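Local coordinates for protein putative adhesin (Bacteroides fragilis NCTC 9343, PDB 3PET) that is of unknown function but is probably a surface lipoprotein that takes part in cell adhesion, built around a right-handed beta-helix, at residues V18-T28 with V58-I69; A173-N184 with A191-K202. One frame throughout, in Å; residues are numbered along the deposited sequence.

Contact 1: residues V18-T28 with V58-I69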
loop_
_atom_site.group_PDB
_atom_site.type_symbol
_atom_site.label_atom_id
_atom_site.label_comp_id
_atom_site.label_asym_id
_atom_site.label_seq_id
_atom_site.Cartn_x
_atom_site.Cartn_y
_atom_site.Cartn_z
ATOM N N VAL A 18 -10.808 -11.033 30.166
ATOM C CA VAL A 18 -11.713 -10.074 29.536
ATOM C C VAL A 18 -13.125 -10.667 29.414
ATOM O O VAL A 18 -13.295 -11.890 29.408
ATOM C CB VAL A 18 -11.150 -9.652 28.146
ATOM C CG1 VAL A 18 -9.849 -8.882 28.293
ATOM C CG2 VAL A 18 -10.948 -10.851 27.218
ATOM N N LYS A 19 -14.123 -9.787 29.288
ATOM C CA LYS A 19 -15.513 -10.143 29.018
ATOM C C LYS A 19 -15.587 -10.737 27.611
ATOM O O LYS A 19 -14.703 -10.457 26.796
ATOM C CB LYS A 19 -16.407 -8.890 29.090
ATOM C CG LYS A 19 -16.769 -8.437 30.487
ATOM C CD LYS A 19 -17.974 -7.511 30.415
ATOM C CE LYS A 19 -18.105 -6.630 31.620
ATOM N NZ LYS A 19 -18.985 -5.477 31.326
ATOM N N GLU A 20 -16.640 -11.503 27.299
ATOM C CA GLU A 20 -16.744 -12.067 25.955
ATOM C C GLU A 20 -16.973 -10.946 24.917
ATOM O O GLU A 20 -17.625 -9.941 25.196
ATOM C CB GLU A 20 -17.816 -13.152 25.868
ATOM C CG GLU A 20 -17.795 -13.864 24.516
ATOM C CD GLU A 20 -18.737 -15.040 24.373
ATOM O OE1 GLU A 20 -19.190 -15.569 25.410
ATOM O OE2 GLU A 20 -19.002 -15.451 23.223
ATOM N N PHE A 21 -16.357 -11.116 23.748
ATOM C CA PHE A 21 -16.408 -10.200 22.614
ATOM C C PHE A 21 -16.542 -11.022 21.343
ATOM O O PHE A 21 -16.189 -12.212 21.344
ATOM C CB PHE A 21 -15.120 -9.316 22.573
ATOM C CG PHE A 21 -13.841 -10.121 22.526
ATOM C CD1 PHE A 21 -13.362 -10.625 21.321
ATOM C CD2 PHE A 21 -13.167 -10.456 23.700
ATOM C CE1 PHE A 21 -12.223 -11.436 21.290
ATOM C CE2 PHE A 21 -12.026 -11.263 23.663
ATOM C CZ PHE A 21 -11.567 -11.746 22.464
ATOM N N ASN A 22 -16.995 -10.389 20.259
ATOM C CA ASN A 22 -17.085 -11.048 18.950
ATOM C C ASN A 22 -16.408 -10.170 17.883
ATOM O O ASN A 22 -16.513 -10.445 16.688
ATOM C CB ASN A 22 -18.544 -11.379 18.585
ATOM C CG ASN A 22 -19.454 -10.192 18.394
ATOM O OD1 ASN A 22 -19.163 -9.047 18.763
ATOM N ND2 ASN A 22 -20.600 -10.435 17.834
ATOM N N LYS A 23 -15.707 -9.113 18.331
ATOM C CA LYS A 23 -14.988 -8.185 17.464
ATOM C C LYS A 23 -13.672 -7.794 18.100
ATOM O O LYS A 23 -13.568 -7.715 19.322
ATOM C CB LYS A 23 -15.815 -6.917 17.144
ATOM C CG LYS A 23 -17.063 -7.157 16.301
ATOM C CD LYS A 23 -17.864 -5.870 16.046
ATOM C CE LYS A 23 -18.695 -5.299 17.216
ATOM N NZ LYS A 23 -19.847 -6.170 17.633
ATOM N N ILE A 24 -12.661 -7.553 17.251
ATOM C CA ILE A 24 -11.324 -7.147 17.669
ATOM C C ILE A 24 -10.992 -5.841 16.977
ATOM O O ILE A 24 -11.164 -5.727 15.755
ATOM C CB ILE A 24 -10.248 -8.240 17.367
ATOM C CG1 ILE A 24 -10.551 -9.580 18.108
ATOM C CG2 ILE A 24 -8.794 -7.718 17.696
ATOM C CD1 ILE A 24 -9.934 -10.814 17.395
ATOM N N ASP A 25 -10.485 -4.864 17.758
ATOM C CA ASP A 25 -10.024 -3.572 17.257
ATOM C C ASP A 25 -8.652 -3.347 17.855
ATOM O O ASP A 25 -8.538 -3.108 19.061
ATOM C CB ASP A 25 -11.030 -2.463 17.599
ATOM C CG ASP A 25 -10.712 -1.113 16.984
ATOM O OD1 ASP A 25 -9.607 -0.593 17.230
ATOM O OD2 ASP A 25 -11.596 -0.542 16.340
ATOM N N ALA A 26 -7.590 -3.470 17.028
ATOM C CA ALA A 26 -6.232 -3.410 17.554
ATOM C C ALA A 26 -5.355 -2.343 16.869
ATOM O O ALA A 26 -5.282 -2.288 15.632
ATOM C CB ALA A 26 -5.584 -4.785 17.430
ATOM N N GLY A 27 -4.694 -1.537 17.707
ATOM C CA GLY A 27 -3.774 -0.475 17.294
ATOM C C GLY A 27 -2.422 -0.684 17.948
ATOM O O GLY A 27 -1.746 0.254 18.352
ATOM N N THR A 28 -2.029 -1.941 18.060
ATOM C CA THR A 28 -0.798 -2.337 18.723
ATOM C C THR A 28 0.300 -2.674 17.743
ATOM O O THR A 28 0.083 -2.712 16.521
ATOM C CB THR A 28 -1.107 -3.582 19.595
ATOM O OG1 THR A 28 -1.815 -4.509 18.784
ATOM C CG2 THR A 28 -1.921 -3.244 20.825
ATOM N N VAL A 58 -5.879 -2.535 27.435
ATOM C CA VAL A 58 -6.872 -3.545 27.077
ATOM C C VAL A 58 -8.243 -3.159 27.624
ATOM O O VAL A 58 -8.340 -2.790 28.780
ATOM C CB VAL A 58 -6.394 -4.911 27.668
ATOM C CG1 VAL A 58 -7.469 -6.003 27.521
ATOM C CG2 VAL A 58 -5.068 -5.363 27.035
ATOM N N ALA A 59 -9.302 -3.299 26.818
ATOM C CA ALA A 59 -10.683 -3.039 27.253
ATOM C C ALA A 59 -11.669 -3.738 26.360
ATOM O O ALA A 59 -11.461 -3.823 25.155
ATOM C CB ALA A 59 -10.987 -1.533 27.247
ATOM N N VAL A 60 -12.765 -4.215 26.945
ATOM C CA VAL A 60 -13.874 -4.768 26.172
ATOM C C VAL A 60 -15.024 -3.780 26.344
ATOM O O VAL A 60 -15.406 -3.445 27.461
ATOM C CB VAL A 60 -14.273 -6.236 26.514
ATOM C CG1 VAL A 60 -15.535 -6.646 25.745
ATOM C CG2 VAL A 60 -13.124 -7.199 26.204
ATOM N N LYS A 61 -15.540 -3.297 25.239
ATOM C CA LYS A 61 -16.632 -2.323 25.188
ATOM C C LYS A 61 -17.473 -2.627 23.950
ATOM O O LYS A 61 -16.890 -2.848 22.887
ATOM C CB LYS A 61 -16.004 -0.920 25.143
ATOM C CG LYS A 61 -16.906 0.258 24.848
ATOM C CD LYS A 61 -16.363 1.542 25.517
ATOM C CE LYS A 61 -14.866 1.761 25.362
ATOM N NZ LYS A 61 -14.400 2.981 26.074
ATOM N N ASP A 62 -18.822 -2.611 24.076
ATOM C CA ASP A 62 -19.799 -2.906 23.012
ATOM C C ASP A 62 -19.380 -4.153 22.196
ATOM O O ASP A 62 -19.268 -4.115 20.960
ATOM C CB ASP A 62 -20.126 -1.683 22.105
ATOM C CG ASP A 62 -18.971 -0.849 21.587
ATOM O OD1 ASP A 62 -18.209 -1.354 20.739
ATOM O OD2 ASP A 62 -18.891 0.346 21.952
ATOM N N ASN A 63 -19.152 -5.275 22.924
ATOM C CA ASN A 63 -18.778 -6.597 22.403
ATOM C C ASN A 63 -17.478 -6.568 21.559
ATOM O O ASN A 63 -17.224 -7.486 20.779
ATOM C CB ASN A 63 -19.957 -7.216 21.613
ATOM C CG ASN A 63 -21.157 -7.526 22.505
ATOM O OD1 ASN A 63 -21.026 -7.863 23.677
ATOM N ND2 ASN A 63 -22.356 -7.410 21.986
ATOM N N THR A 64 -16.630 -5.563 21.785
ATOM C CA THR A 64 -15.377 -5.403 21.045
ATOM C C THR A 64 -14.195 -5.378 21.977
ATOM O O THR A 64 -14.189 -4.641 22.957
ATOM C CB THR A 64 -15.402 -4.110 20.198
ATOM O OG1 THR A 64 -16.608 -4.053 19.447
ATOM C CG2 THR A 64 -14.193 -3.969 19.271
ATOM N N LEU A 65 -13.176 -6.166 21.645
ATOM C CA LEU A 65 -11.911 -6.142 22.350
ATOM C C LEU A 65 -11.072 -5.035 21.726
ATOM O O LEU A 65 -10.746 -5.113 20.532
ATOM C CB LEU A 65 -11.191 -7.507 22.247
ATOM C CG LEU A 65 -9.766 -7.559 22.808
ATOM C CD1 LEU A 65 -9.758 -7.367 24.341
ATOM C CD2 LEU A 65 -9.099 -8.874 22.440
ATOM N N PHE A 66 -10.725 -4.006 22.527
ATOM C CA PHE A 66 -9.881 -2.901 22.076
ATOM C C PHE A 66 -8.495 -3.054 22.650
ATOM O O PHE A 66 -8.343 -3.136 23.860
ATOM C CB PHE A 66 -10.477 -1.535 22.487
ATOM C CG PHE A 66 -11.739 -1.144 21.754
ATOM C CD1 PHE A 66 -11.677 -0.458 20.548
ATOM C CD2 PHE A 66 -12.982 -1.412 22.294
ATOM C CE1 PHE A 66 -12.854 -0.082 19.880
ATOM C CE2 PHE A 66 -14.145 -1.004 21.649
ATOM C CZ PHE A 66 -14.078 -0.360 20.442
ATOM N N LEU A 67 -7.487 -3.071 21.789
ATOM C CA LEU A 67 -6.083 -3.133 22.182
ATOM C C LEU A 67 -5.420 -1.850 21.691
ATOM O O LEU A 67 -5.492 -1.547 20.515
ATOM C CB LEU A 67 -5.395 -4.382 21.594
ATOM C CG LEU A 67 -6.057 -5.744 21.850
ATOM C CD1 LEU A 67 -5.360 -6.836 21.054
ATOM C CD2 LEU A 67 -6.059 -6.099 23.360
ATOM N N SER A 68 -4.858 -1.059 22.595
ATOM C CA SER A 68 -4.241 0.203 22.217
ATOM C C SER A 68 -2.907 0.393 22.916
ATOM O O SER A 68 -2.535 -0.405 23.777
ATOM C CB SER A 68 -5.175 1.361 22.542
ATOM O OG SER A 68 -5.483 1.358 23.923
ATOM N N ILE A 69 -2.163 1.440 22.508
ATOM C CA ILE A 69 -0.859 1.798 23.078
ATOM C C ILE A 69 -0.785 3.297 23.262
ATOM O O ILE A 69 -1.552 4.042 22.641
ATOM C CB ILE A 69 0.346 1.282 22.211
ATOM C CG1 ILE A 69 0.365 1.918 20.800
ATOM C CG2 ILE A 69 0.370 -0.247 22.127
ATOM C CD1 ILE A 69 1.717 1.957 20.134
HETATM O O HOH W 1 -19.371 -8.040 26.048
HETATM O O HOH W 2 -7.682 -0.137 19.444
HETATM O O HOH W 3 -3.179 2.456 19.715
#

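Contact 2: residues A173-N184 with A191-K202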
loop_
_atom_site.group_PDB
_atom_site.type_symbol
_atom_site.label_atom_id
_atom_site.label_comp_id
_atom_site.label_asym_id
_atom_site.label_seq_id
_atom_site.Cartn_x
_atom_site.Cartn_y
_atom_site.Cartn_z
ATOM N N ALA A 173 -15.732 -7.896 -6.328
ATOM C CA ALA A 173 -14.332 -7.502 -6.189
ATOM C C ALA A 173 -14.038 -6.159 -6.819
ATOM O O ALA A 173 -14.441 -5.909 -7.955
ATOM C CB ALA A 173 -13.427 -8.565 -6.805
ATOM N N SER A 174 -13.322 -5.287 -6.085
ATOM C CA SER A 174 -12.923 -3.988 -6.618
ATOM C C SER A 174 -11.512 -3.690 -6.160
ATOM O O SER A 174 -11.215 -3.828 -4.977
ATOM C CB SER A 174 -13.903 -2.885 -6.226
ATOM O OG SER A 174 -13.427 -1.616 -6.645
ATOM N N SER A 175 -10.619 -3.375 -7.138
ATOM C CA SER A 175 -9.212 -3.085 -6.882
ATOM C C SER A 175 -8.970 -1.594 -7.171
ATOM O O SER A 175 -9.108 -1.182 -8.326
ATOM C CB SER A 175 -8.324 -4.009 -7.727
ATOM O OG SER A 175 -8.580 -3.850 -9.116
ATOM N N GLN A 176 -8.690 -0.772 -6.117
ATOM C CA GLN A 176 -8.534 0.693 -6.232
ATOM C C GLN A 176 -7.153 1.218 -5.811
ATOM O O GLN A 176 -6.855 2.390 -6.044
ATOM C CB GLN A 176 -9.588 1.413 -5.390
ATOM C CG GLN A 176 -11.014 1.223 -5.851
ATOM C CD GLN A 176 -11.949 1.881 -4.865
ATOM O OE1 GLN A 176 -12.281 1.315 -3.841
ATOM N NE2 GLN A 176 -12.303 3.138 -5.105
ATOM N N GLY A 177 -6.333 0.361 -5.201
ATOM C CA GLY A 177 -4.977 0.742 -4.813
ATOM C C GLY A 177 -3.966 0.125 -5.756
ATOM O O GLY A 177 -4.204 0.021 -6.970
ATOM N N VAL A 178 -2.842 -0.322 -5.193
ATOM C CA VAL A 178 -1.767 -0.967 -5.956
ATOM C C VAL A 178 -1.703 -2.411 -5.501
ATOM O O VAL A 178 -1.383 -2.665 -4.336
ATOM C CB VAL A 178 -0.417 -0.225 -5.774
ATOM C CG1 VAL A 178 0.711 -0.951 -6.504
ATOM C CG2 VAL A 178 -0.525 1.216 -6.256
ATOM N N GLY A 179 -2.038 -3.334 -6.399
ATOM C CA GLY A 179 -2.072 -4.744 -6.042
ATOM C C GLY A 179 -3.169 -5.506 -6.751
ATOM O O GLY A 179 -4.048 -4.912 -7.377
ATOM N N ASP A 180 -3.113 -6.835 -6.647
ATOM C CA ASP A 180 -4.010 -7.749 -7.333
ATOM C C ASP A 180 -5.022 -8.383 -6.422
ATOM O O ASP A 180 -4.778 -8.522 -5.223
ATOM C CB ASP A 180 -3.183 -8.882 -7.969
ATOM C CG ASP A 180 -2.183 -8.449 -9.029
ATOM O OD1 ASP A 180 -2.411 -7.401 -9.675
ATOM O OD2 ASP A 180 -1.190 -9.172 -9.233
ATOM N N ILE A 181 -6.138 -8.833 -7.005
ATOM C CA ILE A 181 -7.127 -9.632 -6.274
ATOM C C ILE A 181 -7.216 -10.968 -6.987
ATOM O O ILE A 181 -7.492 -10.994 -8.183
ATOM C CB ILE A 181 -8.536 -8.978 -6.128
ATOM C CG1 ILE A 181 -8.466 -7.623 -5.401
ATOM C CG2 ILE A 181 -9.528 -9.938 -5.421
ATOM C CD1 ILE A 181 -9.786 -6.876 -5.387
ATOM N N THR A 182 -6.968 -12.067 -6.274
ATOM C CA THR A 182 -7.163 -13.415 -6.804
ATOM C C THR A 182 -8.349 -13.946 -6.043
ATOM O O THR A 182 -8.399 -13.792 -4.831
ATOM C CB THR A 182 -5.899 -14.286 -6.719
ATOM O OG1 THR A 182 -4.836 -13.604 -7.391
ATOM C CG2 THR A 182 -6.105 -15.676 -7.366
ATOM N N CYS A 183 -9.370 -14.450 -6.748
ATOM C CA CYS A 183 -10.586 -14.896 -6.070
ATOM C C CYS A 183 -11.182 -16.099 -6.792
ATOM O O CYS A 183 -10.571 -16.640 -7.717
ATOM C CB CYS A 183 -11.589 -13.751 -5.928
ATOM S SG CYS A 183 -12.080 -13.009 -7.505
ATOM N N ASN A 184 -12.322 -16.585 -6.292
ATOM C CA ASN A 184 -12.934 -17.808 -6.758
ATOM C C ASN A 184 -14.454 -17.678 -6.654
ATOM O O ASN A 184 -15.012 -17.655 -5.560
ATOM C CB ASN A 184 -12.379 -18.955 -5.905
ATOM C CG ASN A 184 -12.691 -20.349 -6.346
ATOM O OD1 ASN A 184 -13.672 -20.622 -7.029
ATOM N ND2 ASN A 184 -11.855 -21.275 -5.921
ATOM N N ALA A 191 -16.722 -7.636 -10.931
ATOM C CA ALA A 191 -15.315 -7.258 -10.767
ATOM C C ALA A 191 -15.034 -5.909 -11.399
ATOM O O ALA A 191 -15.477 -5.659 -12.532
ATOM C CB ALA A 191 -14.398 -8.332 -11.375
ATOM N N ALA A 192 -14.319 -5.018 -10.656
ATOM C CA ALA A 192 -13.996 -3.681 -11.165
ATOM C C ALA A 192 -12.533 -3.332 -10.920
ATOM O O ALA A 192 -12.130 -3.186 -9.769
ATOM C CB ALA A 192 -14.900 -2.638 -10.510
ATOM N N VAL A 193 -11.748 -3.127 -12.008
ATOM C CA VAL A 193 -10.327 -2.717 -11.911
ATOM C C VAL A 193 -10.290 -1.186 -11.937
ATOM O O VAL A 193 -10.750 -0.581 -12.905
ATOM C CB VAL A 193 -9.437 -3.374 -13.015
ATOM C CG1 VAL A 193 -8.150 -2.575 -13.274
ATOM C CG2 VAL A 193 -9.102 -4.815 -12.645
ATOM N N ARG A 194 -9.813 -0.557 -10.853
ATOM C CA ARG A 194 -9.804 0.914 -10.756
ATOM C C ARG A 194 -8.458 1.491 -10.289
ATOM O O ARG A 194 -8.336 2.707 -10.169
ATOM C CB ARG A 194 -10.906 1.398 -9.789
ATOM C CG ARG A 194 -12.362 1.096 -10.184
ATOM C CD ARG A 194 -12.833 2.009 -11.312
ATOM N NE ARG A 194 -14.281 1.931 -11.536
ATOM C CZ ARG A 194 -14.883 1.041 -12.326
ATOM N NH1 ARG A 194 -14.168 0.128 -12.978
ATOM N NH2 ARG A 194 -16.202 1.059 -12.471
ATOM N N GLY A 195 -7.451 0.636 -10.083
ATOM C CA GLY A 195 -6.124 1.102 -9.682
ATOM C C GLY A 195 -5.043 0.528 -10.563
ATOM O O GLY A 195 -5.227 0.401 -11.778
ATOM N N VAL A 196 -3.907 0.150 -9.947
ATOM C CA VAL A 196 -2.796 -0.494 -10.647
ATOM C C VAL A 196 -2.767 -1.924 -10.151
ATOM O O VAL A 196 -2.367 -2.190 -9.018
ATOM C CB VAL A 196 -1.439 0.237 -10.473
ATOM C CG1 VAL A 196 -0.347 -0.444 -11.295
ATOM C CG2 VAL A 196 -1.547 1.702 -10.882
ATOM N N GLY A 197 -3.245 -2.831 -10.978
ATOM C CA GLY A 197 -3.327 -4.232 -10.594
ATOM C C GLY A 197 -4.514 -4.886 -11.256
ATOM O O GLY A 197 -5.378 -4.205 -11.832
ATOM N N SER A 198 -4.556 -6.208 -11.157
ATOM C CA SER A 198 -5.517 -7.049 -11.844
ATOM C C SER A 198 -6.396 -7.872 -10.942
ATOM O O SER A 198 -6.036 -8.144 -9.802
ATOM C CB SER A 198 -4.763 -8.003 -12.765
ATOM O OG SER A 198 -3.978 -7.253 -13.678
ATOM N N ILE A 199 -7.536 -8.320 -11.487
ATOM C CA ILE A 199 -8.457 -9.233 -10.785
ATOM C C ILE A 199 -8.461 -10.563 -11.549
ATOM O O ILE A 199 -8.746 -10.599 -12.747
ATOM C CB ILE A 199 -9.887 -8.648 -10.589
ATOM C CG1 ILE A 199 -9.831 -7.341 -9.740
ATOM C CG2 ILE A 199 -10.827 -9.699 -9.970
ATOM C CD1 ILE A 199 -11.095 -6.501 -9.700
ATOM N N LYS A 200 -8.074 -11.637 -10.856
ATOM C CA LYS A 200 -8.030 -12.982 -11.413
ATOM C C LYS A 200 -9.050 -13.837 -10.686
ATOM O O LYS A 200 -9.050 -13.859 -9.465
ATOM C CB LYS A 200 -6.617 -13.590 -11.301
ATOM C CG LYS A 200 -5.613 -13.022 -12.313
ATOM C CD LYS A 200 -4.166 -13.270 -11.899
ATOM C CE LYS A 200 -3.692 -12.359 -10.778
ATOM N NZ LYS A 200 -2.260 -12.587 -10.445
ATOM N N TYR A 201 -9.941 -14.503 -11.418
ATOM C CA TYR A 201 -10.931 -15.323 -10.728
ATOM C C TYR A 201 -10.976 -16.743 -11.277
ATOM O O TYR A 201 -10.983 -16.953 -12.501
ATOM C CB TYR A 201 -12.335 -14.676 -10.802
ATOM C CG TYR A 201 -12.905 -14.556 -12.204
ATOM C CD1 TYR A 201 -12.620 -13.453 -13.002
ATOM C CD2 TYR A 201 -13.779 -15.517 -12.709
ATOM C CE1 TYR A 201 -13.140 -13.343 -14.294
ATOM C CE2 TYR A 201 -14.321 -15.406 -13.990
ATOM C CZ TYR A 201 -14.001 -14.320 -14.776
ATOM O OH TYR A 201 -14.508 -14.241 -16.050
ATOM N N LYS A 202 -11.038 -17.711 -10.365
ATOM C CA LYS A 202 -11.251 -19.111 -10.681
ATOM C C LYS A 202 -12.758 -19.320 -10.783
ATOM O O LYS A 202 -13.531 -18.480 -10.282
ATOM C CB LYS A 202 -10.666 -20.022 -9.565
ATOM C CG LYS A 202 -9.143 -20.016 -9.434
ATOM C CD LYS A 202 -8.728 -21.014 -8.364
ATOM C CE LYS A 202 -7.277 -20.914 -7.974
ATOM N NZ LYS A 202 -6.960 -21.778 -6.797
HETATM O O HOH W 4 -6.632 -2.225 -9.953
HETATM O O HOH W 5 -8.500 3.936 -7.909
HETATM O O HOH W 6 -1.319 -11.790 -8.022
HETATM O O HOH W 7 -1.169 -10.322 -11.713
#

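Contact 1: residues V18-T28 with V58-I69
Lys23 to Ala26 and Thr64 to Leu67 pair as parallel strands near the N-terminal end of the beta-helix, where the hairpin of strands 58-61 and 64-69 lies beside strand 23-26. Four straight backbone hydrogen bonds, from Leu65 N to Lys23 O at one end to Gly27 N on Leu67 O at the other, hold the register, and Asn22 N adds a fifth to Asn63 O (3.0 Å). On the inward side Leu65 CB stands over the centre of the Phe21 ring, a CH-pi contact 3.8 Å from the centroid and 12° off the ring normal, while Leu65 CD2 touches Phe21 CZ (3.8 Å). Phe21 reaches this place because its CG sits between the backbone N and the carbonyl carbon (chi1 56°). Val60 CG2 meets the ring obliquely and also packs on Val18 CB at 3.7 Å. A type I' turn from Lys61 to Thr64 closes the hairpin. Strand 23-26 has strand 64-69 along one edge and strand 92-95 of a following coil along the other, the parallel stacking of a beta-helix. The other side of the strands is more polar. Asp25 CB approaches Phe66 CD1 to 3.6 Å, its carboxylate turned 39° from the ring plane, and its OD2 forms a salt bridge with Lys96. Thr64 CG2 lies over one face of the same Phe66 ring, toward its rim. Lys23, bent at its last two torsions, lays CE 3.3 Å from Thr64 OG1, and its NZ donates a hydrogen bond to Asn22 OD1. One water bridges Glu20 O and Asn63 OD1; another joins Gly27 O to Ile69 N.

Contact 2: residues A173-N184 with A191-K202
Lys200 runs from its CB, 4.2 Å from Ile181 O, back across the neighbouring strand toward Asp180. Its chain bends at chi3 (-76°), bringing CE to 3.8 Å from Thr182 OG1 and carrying the ammonium group toward the carboxylate. There NZ and Asp180 OD2 form only a long salt bridge of 3.8 Å, but two waters fill in, each accepting from Lys200 NZ and donating to Asp180 OD2. The other carboxylate oxygen, Asp180 OD1, takes a nearly straight bond from Ser198 N (2.9 Å, 171°), met on its anti side and 31° out of the carboxylate plane. The aspartate thus replaces a backbone carbonyl in the parallel pairing, between Gly179 N on Val196 O and Ile181 N on Ser198 O. The two segments are equivalent portions of successive coils of the right-handed beta-helix: strand 173-175 stacks on 191-193 and strand 181-184 on 199-202, while the bends between them, Gln-Gly-Val-Gly and Arg-Gly-Val-Gly, also lie one above the other. Gly197 has backbone angles that favour glycine, and its CA passes Asp180 OD1 at 3.4 Å; Gly195 CA makes a CA-H...O contact with Gly177 O. Inside the coil, Ile199 CD1 reaches back to Ser175 OG (3.7 Å), and Cys183 SG rests on Tyr201 CB, also at 3.7 Å. A water hydrogen-bonds to Ser175 OG, accepts from Gly195 N and approaches Gly197 O. On the outer side Lys202 CB packs against the Asn184 amide, whose ND2 bonds to Gly164 O, and at the bend Val178 and Val196 meet Val139 and Gly99 of the second subunit.

How the contacts relate
Contact 1 and contact 2 lie on opposite sides of the chain's centre, their centres 31 Å apart and their nearest atoms about 20 Å apart, so they do not touch. Parallel strand pairing of the same beta-helix connects them: from strand 23-26 it passes through 92-95, 111-116, 131-136 and 147-155 to 171-175 and 188-193. Contact 1 is the less regular, bringing the 58-69 hairpin beside strand 23-26, whereas contact 2 repeats one coil on the next. Both also touch the second subunit, contact 1 through Ile69 and contact 2 at its bends. Acetate near Ile69 and tetraethylene glycol near Phe66 and Gln176 probably come from the crystallisation liquor.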